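Local structure of beta-hexosaminidase (Neisseria gonorrhoeae, 6JTJ) at residues 210-215 / 275-280; 243-248 / 282-287; 289-294 / 317-322; 224-229 / 257-262. The protein probably cleaves terminal beta-1,4-linked N-acetylglucosamine from peptidoglycan fragments during cell-wall recycling in the cytoplasm. One frame throughout, in Å; residues are numbered along the deposited sequence.

Contact 1 (210-215 / 275-280); sequences KHFPGH and IWLKQI. With NAG (2-acetamido-2-deoxy-beta-D-glucopyranose), chain I.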
# COMPACT_ATOMS: atom_id res chain seq x y z
N LYS C 210 14.00 3.57 -5.46
CA LYS C 210 12.90 2.61 -5.39
C LYS C 210 11.79 3.02 -6.35
O LYS C 210 11.56 4.22 -6.48
CB LYS C 210 12.30 2.60 -3.98
CG LYS C 210 13.31 2.61 -2.87
CD LYS C 210 12.69 2.15 -1.55
CE LYS C 210 11.78 3.19 -0.92
NZ LYS C 210 11.75 2.99 0.57
N HIS C 211 11.06 2.10 -7.00
CA HIS C 211 11.25 0.65 -6.97
C HIS C 211 11.49 0.23 -8.40
O HIS C 211 10.60 0.30 -9.23
CB HIS C 211 10.01 -0.03 -6.40
CG HIS C 211 9.61 0.48 -5.06
ND1 HIS C 211 8.96 1.69 -4.88
CD2 HIS C 211 9.77 -0.04 -3.82
CE1 HIS C 211 8.72 1.87 -3.60
NE2 HIS C 211 9.21 0.84 -2.93
N PHE C 212 12.72 -0.18 -8.69
CA PHE C 212 13.17 -0.44 -10.05
C PHE C 212 12.35 -1.56 -10.68
O PHE C 212 12.17 -2.60 -10.05
CB PHE C 212 14.64 -0.86 -10.05
CG PHE C 212 15.17 -1.20 -11.41
CD1 PHE C 212 15.66 -0.19 -12.24
CD2 PHE C 212 15.17 -2.49 -11.86
CE1 PHE C 212 16.13 -0.48 -13.49
CE2 PHE C 212 15.67 -2.79 -13.13
CZ PHE C 212 16.16 -1.79 -13.94
N PRO C 213 11.93 -1.40 -11.94
CA PRO C 213 12.14 -0.32 -12.88
C PRO C 213 11.03 0.73 -12.93
O PRO C 213 11.02 1.56 -13.86
CB PRO C 213 12.18 -1.07 -14.21
CG PRO C 213 11.14 -2.13 -14.02
CD PRO C 213 11.21 -2.52 -12.57
N GLY C 214 10.16 0.76 -11.92
CA GLY C 214 9.11 1.79 -11.83
C GLY C 214 7.78 1.22 -11.40
O GLY C 214 7.19 0.42 -12.11
N HIS C 215 7.33 1.63 -10.22
CA HIS C 215 6.12 1.10 -9.59
C HIS C 215 4.91 2.02 -9.82
O HIS C 215 3.79 1.72 -9.37
CB HIS C 215 6.39 1.00 -8.08
CG HIS C 215 5.55 -0.02 -7.36
ND1 HIS C 215 4.17 -0.03 -7.42
CD2 HIS C 215 5.90 -1.02 -6.51
CE1 HIS C 215 3.71 -1.01 -6.66
NE2 HIS C 215 4.73 -1.63 -6.10
N ILE C 275 16.63 -10.76 -16.61
CA ILE C 275 16.48 -9.78 -17.67
C ILE C 275 16.50 -8.36 -17.07
O ILE C 275 17.31 -7.52 -17.46
CB ILE C 275 15.21 -10.05 -18.51
CG1 ILE C 275 15.38 -11.37 -19.30
CG2 ILE C 275 14.94 -8.90 -19.47
CD1 ILE C 275 14.09 -11.96 -19.83
N TRP C 276 15.64 -8.12 -16.08
CA TRP C 276 15.59 -6.79 -15.46
C TRP C 276 16.90 -6.44 -14.76
O TRP C 276 17.42 -5.34 -14.93
CB TRP C 276 14.41 -6.67 -14.48
CG TRP C 276 13.13 -6.39 -15.15
CD1 TRP C 276 12.03 -7.19 -15.20
CD2 TRP C 276 12.80 -5.21 -15.89
NE1 TRP C 276 11.03 -6.59 -15.92
CE2 TRP C 276 11.50 -5.38 -16.38
CE3 TRP C 276 13.50 -4.04 -16.20
CZ2 TRP C 276 10.85 -4.40 -17.15
CZ3 TRP C 276 12.88 -3.09 -16.98
CH2 TRP C 276 11.55 -3.26 -17.43
N LEU C 277 17.43 -7.37 -13.98
CA LEU C 277 18.53 -7.06 -13.09
C LEU C 277 19.92 -7.16 -13.75
O LEU C 277 20.78 -6.33 -13.49
CB LEU C 277 18.46 -7.93 -11.84
CG LEU C 277 17.14 -7.88 -11.07
CD1 LEU C 277 17.22 -8.78 -9.84
CD2 LEU C 277 16.78 -6.45 -10.66
N LYS C 278 20.13 -8.16 -14.60
CA LYS C 278 21.45 -8.33 -15.21
C LYS C 278 21.52 -7.65 -16.54
O LYS C 278 22.39 -6.83 -16.80
CB LYS C 278 21.80 -9.81 -15.34
CG LYS C 278 22.01 -10.47 -14.00
CD LYS C 278 22.47 -11.91 -14.13
CE LYS C 278 22.75 -12.48 -12.76
NZ LYS C 278 22.87 -13.95 -12.79
N GLN C 279 20.58 -7.97 -17.41
CA GLN C 279 20.63 -7.48 -18.76
C GLN C 279 20.33 -5.96 -18.80
O GLN C 279 21.06 -5.20 -19.44
CB GLN C 279 19.68 -8.34 -19.62
CG GLN C 279 19.49 -7.96 -21.07
CD GLN C 279 18.50 -8.87 -21.79
OE1 GLN C 279 18.28 -10.02 -21.39
NE2 GLN C 279 17.90 -8.35 -22.86
N ILE C 280 19.28 -5.52 -18.10
CA ILE C 280 18.89 -4.11 -18.19
C ILE C 280 19.64 -3.25 -17.18
O ILE C 280 20.35 -2.33 -17.57
CB ILE C 280 17.36 -3.93 -18.09
CG1 ILE C 280 16.70 -4.53 -19.35
CG2 ILE C 280 16.99 -2.47 -18.01
CD1 ILE C 280 15.22 -4.81 -19.21
C1 NAG I . 8.84 -2.72 0.59
C2 NAG I . 8.51 -1.25 0.28
C3 NAG I . 9.78 -0.44 0.14
C4 NAG I . 10.69 -0.65 1.34
C5 NAG I . 11.05 -2.12 1.51
C6 NAG I . 11.81 -2.35 2.82
C7 NAG I . 6.69 -0.34 -1.18
C8 NAG I . 6.21 0.41 -0.01
N2 NAG I . 7.76 -1.10 -0.95
O1 NAG I . 7.73 -3.35 1.21
O3 NAG I . 9.43 0.91 -0.02
O4 NAG I . 11.86 0.12 1.25
O5 NAG I . 9.86 -2.87 1.57
O6 NAG I . 11.04 -2.05 3.97
O7 NAG I . 6.08 -0.27 -2.27
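Pro213 sets its CG over one face of the indole of Trp276, 3.5 Å from the centroid of the six-membered ring and 11° off its normal, a clean CH-pi contact. The opposite indole face is taken by CD1 of Ile280, from the next turn of the same helix, so the ring sits between proline and isoleucine. The peptide bond before Pro213 is cis, and CB of Pro213 in turn lies over the centre of the Phe212 ring.

The remaining contacts belong to Phe212 and are mostly apolar. With CG anti to the backbone N (chi1 178°), its ring turns an edge to the helix: CE2 lies 3.6 Å from the carbonyl O of Trp276, an approach of ring edge to carbonyl oxygen, and CZ lies 4.2 Å from CG2 of Ile280. Leu277 approaches the ring obliquely, its CD2 4.4 Å from CD2 of Phe212. No hydrogen bond joins the two segments.

Polar chemistry is at the other end of 210-215, on the bound N-acetylglucosamine. NZ of Lys210 bonds to its O4 at 3.0 Å and O3 at 3.2 Å, while NE2 of His211 meets O3 at 2.9 Å. A cis peptide also precedes His211; Asp168 holds its ND1, and Glu107 forms a salt bridge with Lys210.

Strand 208-212 thus spans from sugar to outer helix. Beside it, Phe212 makes backbone hydrogen bonds to Met256 and Ala258, and Trp276 of helix 274-284 packs against Leu233 and Leu236 of helix 233-238, with Tyr262 edge-to-face on its ring.

Contact 2 (243-248 / 282-287); sequences PFRIMS and RRDIGF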
# COMPACT_ATOMS: atom_id res chain seq x y z
N PRO C 243 14.68 8.23 -14.51
CA PRO C 243 15.28 8.66 -13.22
C PRO C 243 16.28 7.65 -12.63
O PRO C 243 17.25 8.06 -12.00
CB PRO C 243 14.07 8.83 -12.29
CG PRO C 243 12.91 9.03 -13.21
CD PRO C 243 13.22 8.30 -14.49
N PHE C 244 16.05 6.37 -12.87
CA PHE C 244 16.97 5.35 -12.43
C PHE C 244 18.30 5.46 -13.18
O PHE C 244 19.35 5.42 -12.54
CB PHE C 244 16.36 3.94 -12.59
CG PHE C 244 15.24 3.64 -11.62
CD1 PHE C 244 15.51 3.22 -10.34
CD2 PHE C 244 13.92 3.79 -12.00
CE1 PHE C 244 14.48 2.95 -9.44
CE2 PHE C 244 12.88 3.53 -11.12
CZ PHE C 244 13.16 3.13 -9.83
N ARG C 245 18.26 5.63 -14.50
CA ARG C 245 19.49 5.82 -15.27
C ARG C 245 20.31 6.98 -14.78
O ARG C 245 21.52 6.86 -14.55
CB ARG C 245 19.18 6.07 -16.74
CG ARG C 245 18.80 4.83 -17.50
CD ARG C 245 18.83 5.21 -18.98
NE ARG C 245 19.43 4.15 -19.85
CZ ARG C 245 18.89 2.95 -20.09
NH1 ARG C 245 17.71 2.65 -19.59
NH2 ARG C 245 19.52 2.07 -20.87
N ILE C 246 19.64 8.11 -14.58
CA ILE C 246 20.31 9.34 -14.21
C ILE C 246 20.89 9.21 -12.79
O ILE C 246 22.03 9.62 -12.54
CB ILE C 246 19.33 10.52 -14.33
CG1 ILE C 246 18.95 10.73 -15.81
CG2 ILE C 246 19.94 11.78 -13.75
CD1 ILE C 246 17.76 11.65 -16.06
N MET C 247 20.11 8.66 -11.86
CA MET C 247 20.60 8.47 -10.48
C MET C 247 21.78 7.50 -10.44
O MET C 247 22.74 7.73 -9.71
CB MET C 247 19.49 7.99 -9.59
CG MET C 247 18.48 9.07 -9.27
SD MET C 247 19.11 10.19 -8.01
CE MET C 247 18.88 9.23 -6.53
N SER C 248 21.70 6.44 -11.24
CA SER C 248 22.79 5.50 -11.36
C SER C 248 24.06 6.22 -11.80
O SER C 248 25.10 6.08 -11.19
CB SER C 248 22.44 4.40 -12.37
OG SER C 248 23.50 3.47 -12.49
N ARG C 282 22.26 -3.95 -14.86
CA ARG C 282 23.73 -4.07 -14.88
C ARG C 282 24.30 -3.70 -16.24
O ARG C 282 25.07 -2.75 -16.35
CB ARG C 282 24.19 -5.49 -14.51
CG ARG C 282 23.94 -5.93 -13.07
CD ARG C 282 24.76 -5.13 -12.08
NE ARG C 282 24.57 -5.63 -10.73
CZ ARG C 282 24.68 -4.91 -9.62
NH1 ARG C 282 24.97 -3.62 -9.66
NH2 ARG C 282 24.51 -5.49 -8.44
N ARG C 283 23.92 -4.45 -17.27
CA ARG C 283 24.55 -4.31 -18.58
C ARG C 283 24.19 -3.02 -19.29
O ARG C 283 25.06 -2.26 -19.67
CB ARG C 283 24.20 -5.48 -19.52
CG ARG C 283 25.44 -6.06 -20.16
CD ARG C 283 25.25 -6.68 -21.51
NE ARG C 283 24.03 -7.40 -21.80
CZ ARG C 283 22.96 -6.85 -22.35
NH1 ARG C 283 22.92 -5.53 -22.59
NH2 ARG C 283 21.92 -7.61 -22.62
N ASP C 284 22.90 -2.81 -19.50
CA ASP C 284 22.44 -1.69 -20.28
C ASP C 284 22.61 -0.35 -19.54
O ASP C 284 23.09 0.63 -20.11
CB ASP C 284 20.99 -1.94 -20.66
CG ASP C 284 20.54 -1.10 -21.82
OD1 ASP C 284 21.03 0.04 -21.97
OD2 ASP C 284 19.63 -1.56 -22.55
N ILE C 285 22.23 -0.31 -18.26
CA ILE C 285 22.30 0.93 -17.50
C ILE C 285 23.69 1.17 -16.90
O ILE C 285 24.07 2.32 -16.67
CB ILE C 285 21.19 0.97 -16.41
CG1 ILE C 285 19.83 1.05 -17.09
CG2 ILE C 285 21.37 2.15 -15.45
CD1 ILE C 285 18.65 0.79 -16.19
N GLY C 286 24.43 0.11 -16.62
CA GLY C 286 25.78 0.24 -16.07
C GLY C 286 25.83 0.41 -14.56
O GLY C 286 26.84 0.86 -14.02
N PHE C 287 24.75 0.04 -13.87
CA PHE C 287 24.68 0.23 -12.42
C PHE C 287 25.65 -0.72 -11.71
O PHE C 287 25.63 -1.93 -11.94
CB PHE C 287 23.23 -0.00 -11.95
CG PHE C 287 23.05 0.11 -10.47
CD1 PHE C 287 23.26 1.32 -9.81
CD2 PHE C 287 22.66 -0.99 -9.72
CE1 PHE C 287 23.06 1.42 -8.43
CE2 PHE C 287 22.46 -0.90 -8.35
CZ PHE C 287 22.67 0.31 -7.70
O HOH W 1 23.07 5.43 -16.41
O HOH W 2 24.77 4.01 -14.65
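Arg245 meets two consecutive residues with two different parts of its guanidinium. Asp284 comes to the edge: its OD1 lies in the guanidinium plane, 2.8 Å from NH2, a salt bridge in which the carboxylate is turned 90° against the guanidinium. Ile285 takes a face, with CG1 3.6 Å above the plane and over its centre. NH1 of Arg245 also pairs with Glu237, so two acids probably restrain the rotation of the group.

Ser248 is the other side chain to place. Its OG stands anti to the backbone N (chi1 -180°), which carries it out to the edge of the Phe287 ring, in the ring plane and 3.4 Å from CD1. A water 2.6 Å from this OG donates to the carbonyl O of Ile285 at 2.7 Å. A second water spans the carbonyls of Arg245 and Ile285, so the polar backbone here is joined through solvent, with no direct hydrogen bond across.

Gly286, with positive phi, turns the chain away from the helix, and NH1 of Arg282 reaches back to O of Phe287.

The contact lies toward the surface and sets helix 242-249 against the C-terminal end of helix 274-284. Met247 packs on helix 186-202, while Phe244 meets Phe212 of strand 208-212 edge-to-face; Phe287 folds back onto Leu281.

Contact 3 (289-294 / 317-322); sequences GVIFSD and AGCDIV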
# COMPACT_ATOMS: atom_id res chain seq x y z
N GLY C 289 26.03 -0.58 -8.11
CA GLY C 289 25.73 -0.62 -6.70
C GLY C 289 25.00 -1.88 -6.26
O GLY C 289 24.97 -2.88 -6.96
N VAL C 290 24.42 -1.80 -5.07
CA VAL C 290 23.68 -2.92 -4.48
C VAL C 290 22.32 -3.07 -5.14
O VAL C 290 21.57 -2.09 -5.33
CB VAL C 290 23.42 -2.70 -2.97
CG1 VAL C 290 22.38 -3.67 -2.43
CG2 VAL C 290 24.73 -2.80 -2.22
N ILE C 291 21.98 -4.31 -5.49
CA ILE C 291 20.61 -4.65 -5.79
C ILE C 291 20.09 -5.44 -4.60
O ILE C 291 20.54 -6.59 -4.36
CB ILE C 291 20.51 -5.46 -7.08
CG1 ILE C 291 21.05 -4.65 -8.25
CG2 ILE C 291 19.06 -5.85 -7.36
CD1 ILE C 291 21.16 -5.43 -9.55
N PHE C 292 19.19 -4.85 -3.83
CA PHE C 292 18.48 -5.57 -2.78
C PHE C 292 17.39 -6.46 -3.35
O PHE C 292 16.87 -6.19 -4.42
CB PHE C 292 17.83 -4.62 -1.81
CG PHE C 292 18.79 -3.92 -0.91
CD1 PHE C 292 19.50 -4.62 0.06
CD2 PHE C 292 19.00 -2.56 -1.04
CE1 PHE C 292 20.37 -3.97 0.90
CE2 PHE C 292 19.89 -1.91 -0.21
CZ PHE C 292 20.57 -2.61 0.77
N SER C 293 17.01 -7.53 -2.63
CA SER C 293 15.88 -8.37 -3.03
C SER C 293 14.61 -7.73 -2.48
O SER C 293 14.68 -6.80 -1.71
CB SER C 293 16.01 -9.77 -2.43
OG SER C 293 15.62 -9.79 -1.07
N ASP C 294 13.44 -8.26 -2.80
CA ASP C 294 12.25 -7.87 -1.97
C ASP C 294 12.35 -8.62 -0.64
O ASP C 294 13.16 -9.53 -0.53
CB ASP C 294 10.87 -8.12 -2.60
CG ASP C 294 10.93 -8.85 -3.92
OD1 ASP C 294 12.00 -9.43 -4.23
OD2 ASP C 294 9.88 -8.80 -4.63
N ALA C 317 18.99 -14.44 -9.83
CA ALA C 317 18.44 -13.36 -10.66
C ALA C 317 19.34 -12.11 -10.74
O ALA C 317 19.22 -11.34 -11.69
CB ALA C 317 17.05 -12.96 -10.17
N GLY C 318 20.18 -11.89 -9.74
CA GLY C 318 21.12 -10.77 -9.75
C GLY C 318 21.15 -9.91 -8.49
O GLY C 318 21.92 -8.94 -8.43
N CYS C 319 20.34 -10.23 -7.47
CA CYS C 319 20.39 -9.51 -6.21
C CYS C 319 21.70 -9.79 -5.47
O CYS C 319 22.18 -10.92 -5.48
CB CYS C 319 19.25 -9.92 -5.30
SG CYS C 319 17.60 -9.64 -5.97
N ASP C 320 22.27 -8.75 -4.86
CA ASP C 320 23.47 -8.86 -4.04
C ASP C 320 23.12 -9.29 -2.64
O ASP C 320 23.84 -10.09 -2.03
CB ASP C 320 24.19 -7.52 -3.94
CG ASP C 320 24.76 -7.06 -5.25
OD1 ASP C 320 25.68 -7.73 -5.77
OD2 ASP C 320 24.31 -6.02 -5.77
N ILE C 321 22.02 -8.74 -2.12
CA ILE C 321 21.69 -8.84 -0.72
C ILE C 321 20.20 -9.13 -0.56
O ILE C 321 19.38 -8.45 -1.17
CB ILE C 321 22.01 -7.53 0.01
CG1 ILE C 321 23.52 -7.29 0.05
CG2 ILE C 321 21.46 -7.53 1.43
CD1 ILE C 321 23.92 -5.83 0.26
N VAL C 322 19.85 -10.13 0.23
CA VAL C 322 18.47 -10.50 0.43
C VAL C 322 17.97 -9.98 1.76
O VAL C 322 18.67 -10.03 2.76
CB VAL C 322 18.20 -12.02 0.31
CG1 VAL C 322 18.50 -12.51 -1.10
CG2 VAL C 322 19.00 -12.83 1.32
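Strands 290-295 and 321-323 run parallel and are bridged at Phe292 and Ile321, with Ser293 N donating to Ile321 O at 2.9 Å and Ile291 O receiving Asp320 N at 2.8 Å and, weakly, Ile321 N. Where the strand pairing gives out, a side chain takes over: chi1 of -67° turns the carboxylate of Asp320 toward Ile291, and OD2 accepts the N-H of Ile291 at 2.9 Å through its anti lone pair, the bond nearly straight at 167°. That carboxylate is pinned from outside too, OD2 by a salt bridge to Arg282 and OD1 by Arg349 and Asn343, so the buried charge is probably well compensated.

Phe292 and Ile321 lie side by side on one face of the sheet, pointing the same way, with CG2 of Ile321 at the ring edge, 3.8 Å from CE1 of Phe292. Val290 closes over a face of that ring and touches CD1 of Ile321 at 3.8 Å through its CG1. On the opposite side of the sheet, with Ile291, Cys319 lays its SG 3.6 Å from CA of Ser293; both Cys319 and Ile291 pack on Leu277 of helix 274-284.

Helix 307-317 closes with a Schellman motif at Gly318 and delivers the chain to strand 321-323: a beta-alpha-beta crossover of the family 3 glycosidase barrel; strand 290-295, the first of the two, carries Asp294, the probable nucleophile, near its C-terminal end.

Contact 4 (224-229 / 257-262); sequences LVLPED and PAHVVY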
# COMPACT_ATOMS: atom_id res chain seq x y z
N LEU C 224 -0.34 -6.67 -0.55
CA LEU C 224 0.12 -8.05 -0.86
C LEU C 224 -0.45 -8.73 -2.15
O LEU C 224 -0.49 -9.94 -2.24
CB LEU C 224 -0.31 -9.09 0.20
CG LEU C 224 -0.24 -8.70 1.67
CD1 LEU C 224 -1.15 -9.67 2.37
CD2 LEU C 224 1.14 -8.70 2.25
N VAL C 225 -0.86 -7.96 -3.13
CA VAL C 225 -1.15 -8.42 -4.47
C VAL C 225 0.18 -8.22 -5.21
O VAL C 225 1.03 -7.49 -4.73
CB VAL C 225 -2.26 -7.54 -5.05
CG1 VAL C 225 -2.34 -7.65 -6.55
CG2 VAL C 225 -3.59 -7.81 -4.35
N LEU C 226 0.33 -8.90 -6.35
CA LEU C 226 1.47 -8.79 -7.26
C LEU C 226 1.04 -8.30 -8.65
O LEU C 226 0.77 -9.08 -9.53
CB LEU C 226 2.22 -10.13 -7.38
CG LEU C 226 3.33 -10.20 -8.44
CD1 LEU C 226 4.10 -8.91 -8.59
CD2 LEU C 226 4.29 -11.37 -8.36
N PRO C 227 1.06 -7.01 -8.81
CA PRO C 227 0.49 -6.24 -9.90
C PRO C 227 1.18 -6.48 -11.23
O PRO C 227 2.32 -6.94 -11.27
CB PRO C 227 0.69 -4.78 -9.45
CG PRO C 227 1.05 -4.85 -8.00
CD PRO C 227 1.78 -6.15 -7.86
N GLU C 228 0.50 -6.13 -12.30
CA GLU C 228 1.00 -6.33 -13.66
C GLU C 228 1.04 -5.02 -14.42
O GLU C 228 0.03 -4.31 -14.51
CB GLU C 228 0.10 -7.32 -14.38
CG GLU C 228 0.81 -8.14 -15.41
CD GLU C 228 -0.13 -9.17 -16.03
OE1 GLU C 228 -0.42 -10.17 -15.34
OE2 GLU C 228 -0.61 -8.96 -17.18
N ASP C 229 2.20 -4.69 -14.98
CA ASP C 229 2.39 -3.48 -15.78
C ASP C 229 2.56 -3.96 -17.21
O ASP C 229 3.59 -4.52 -17.56
CB ASP C 229 3.64 -2.70 -15.30
CG ASP C 229 3.85 -1.35 -15.99
OD1 ASP C 229 3.47 -1.19 -17.17
OD2 ASP C 229 4.44 -0.43 -15.36
N PRO C 257 13.92 -3.37 -5.89
CA PRO C 257 13.12 -3.67 -7.06
C PRO C 257 11.64 -3.61 -6.76
O PRO C 257 11.23 -3.79 -5.61
CB PRO C 257 13.54 -5.10 -7.39
CG PRO C 257 13.76 -5.70 -6.05
CD PRO C 257 14.32 -4.59 -5.18
N ALA C 258 10.85 -3.37 -7.79
CA ALA C 258 9.40 -3.44 -7.68
C ALA C 258 8.95 -4.90 -7.67
O ALA C 258 9.46 -5.72 -8.44
CB ALA C 258 8.74 -2.70 -8.83
N HIS C 259 8.01 -5.22 -6.79
CA HIS C 259 7.32 -6.50 -6.81
C HIS C 259 6.20 -6.39 -7.83
O HIS C 259 5.02 -6.26 -7.48
CB HIS C 259 6.80 -6.84 -5.41
CG HIS C 259 6.32 -8.25 -5.27
ND1 HIS C 259 7.00 -9.35 -5.76
CD2 HIS C 259 5.22 -8.72 -4.65
CE1 HIS C 259 6.30 -10.44 -5.47
NE2 HIS C 259 5.22 -10.08 -4.80
N VAL C 260 6.58 -6.40 -9.10
CA VAL C 260 5.67 -6.11 -10.19
C VAL C 260 6.16 -6.92 -11.39
O VAL C 260 7.36 -6.99 -11.63
CB VAL C 260 5.71 -4.60 -10.55
CG1 VAL C 260 4.95 -4.33 -11.84
CG2 VAL C 260 5.14 -3.76 -9.43
N VAL C 261 5.22 -7.48 -12.14
CA VAL C 261 5.54 -8.20 -13.37
C VAL C 261 5.30 -7.29 -14.56
O VAL C 261 4.28 -6.59 -14.62
CB VAL C 261 4.67 -9.47 -13.54
CG1 VAL C 261 5.11 -10.24 -14.77
CG2 VAL C 261 4.79 -10.35 -12.33
N TYR C 262 6.26 -7.28 -15.47
CA TYR C 262 6.19 -6.48 -16.68
C TYR C 262 6.23 -7.49 -17.85
O TYR C 262 7.29 -7.71 -18.43
CB TYR C 262 7.37 -5.51 -16.76
CG TYR C 262 7.51 -4.61 -15.54
CD1 TYR C 262 8.06 -5.07 -14.36
CD2 TYR C 262 7.10 -3.28 -15.58
CE1 TYR C 262 8.18 -4.25 -13.25
CE2 TYR C 262 7.20 -2.46 -14.47
CZ TYR C 262 7.76 -2.95 -13.31
OH TYR C 262 7.86 -2.13 -12.22
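Leu226 and His259 meet beside a single parallel-type beta bridge, in which Glu228 faces Val261 and the two chains run 32° apart. Val261 is gripped at both ends: its N donates to Pro227 O at 3.1 Å, and its O receives Asp229 N at 2.8 Å, both bonds nearly straight.

At one end of the bridge, CD1 of Leu226 sits over the centre of the His259 imidazole, 3.9 Å from the centroid, while CD2 leans toward CE1. The leucine is poorly ordered, so this cover is probably mobile. At the other end Asp229 crosses Tyr262 obliquely, its carboxylate plane 35° from the ring and its CB 3.5 Å from CD2 of Tyr262.

Farther out, Arg231 forms a salt bridge with Asp229, and CG1 of Val260 lies over one face of the Tyr262 ring, toward its rim. His259 centres an inverse gamma turn and lies beside Asp294, the probable nucleophile; the 224-229 loop directly follows His223, the probable proton donor/acceptor, and Leu224 packs on Val225 of the second subunit. The tyrosine is held at its far end by a hydrogen bond from its OH to the carbonyl O of Gly214.

Overall arrangement
Contacts 1 and 3 are buried and reach the same sheet, but contact 1 joins strand to helix by rings and aliphatic groups, whereas contact 3 joins strand to strand by backbone bonds and a buried carboxylate. Contact 2 is a surface contact of charge, water and one isoleucine, contact 4 a partly buried loop pairing near the active site. Helix 274-284 serves both contacts 1 and 2. A salt bridge ties contact 2 to contact 3. Contact 4 meets contact 1 through backbone bonding, and contact 3 where His259 approaches Asp294; it stays clear of contact 2, nearest atoms about 7 Å apart.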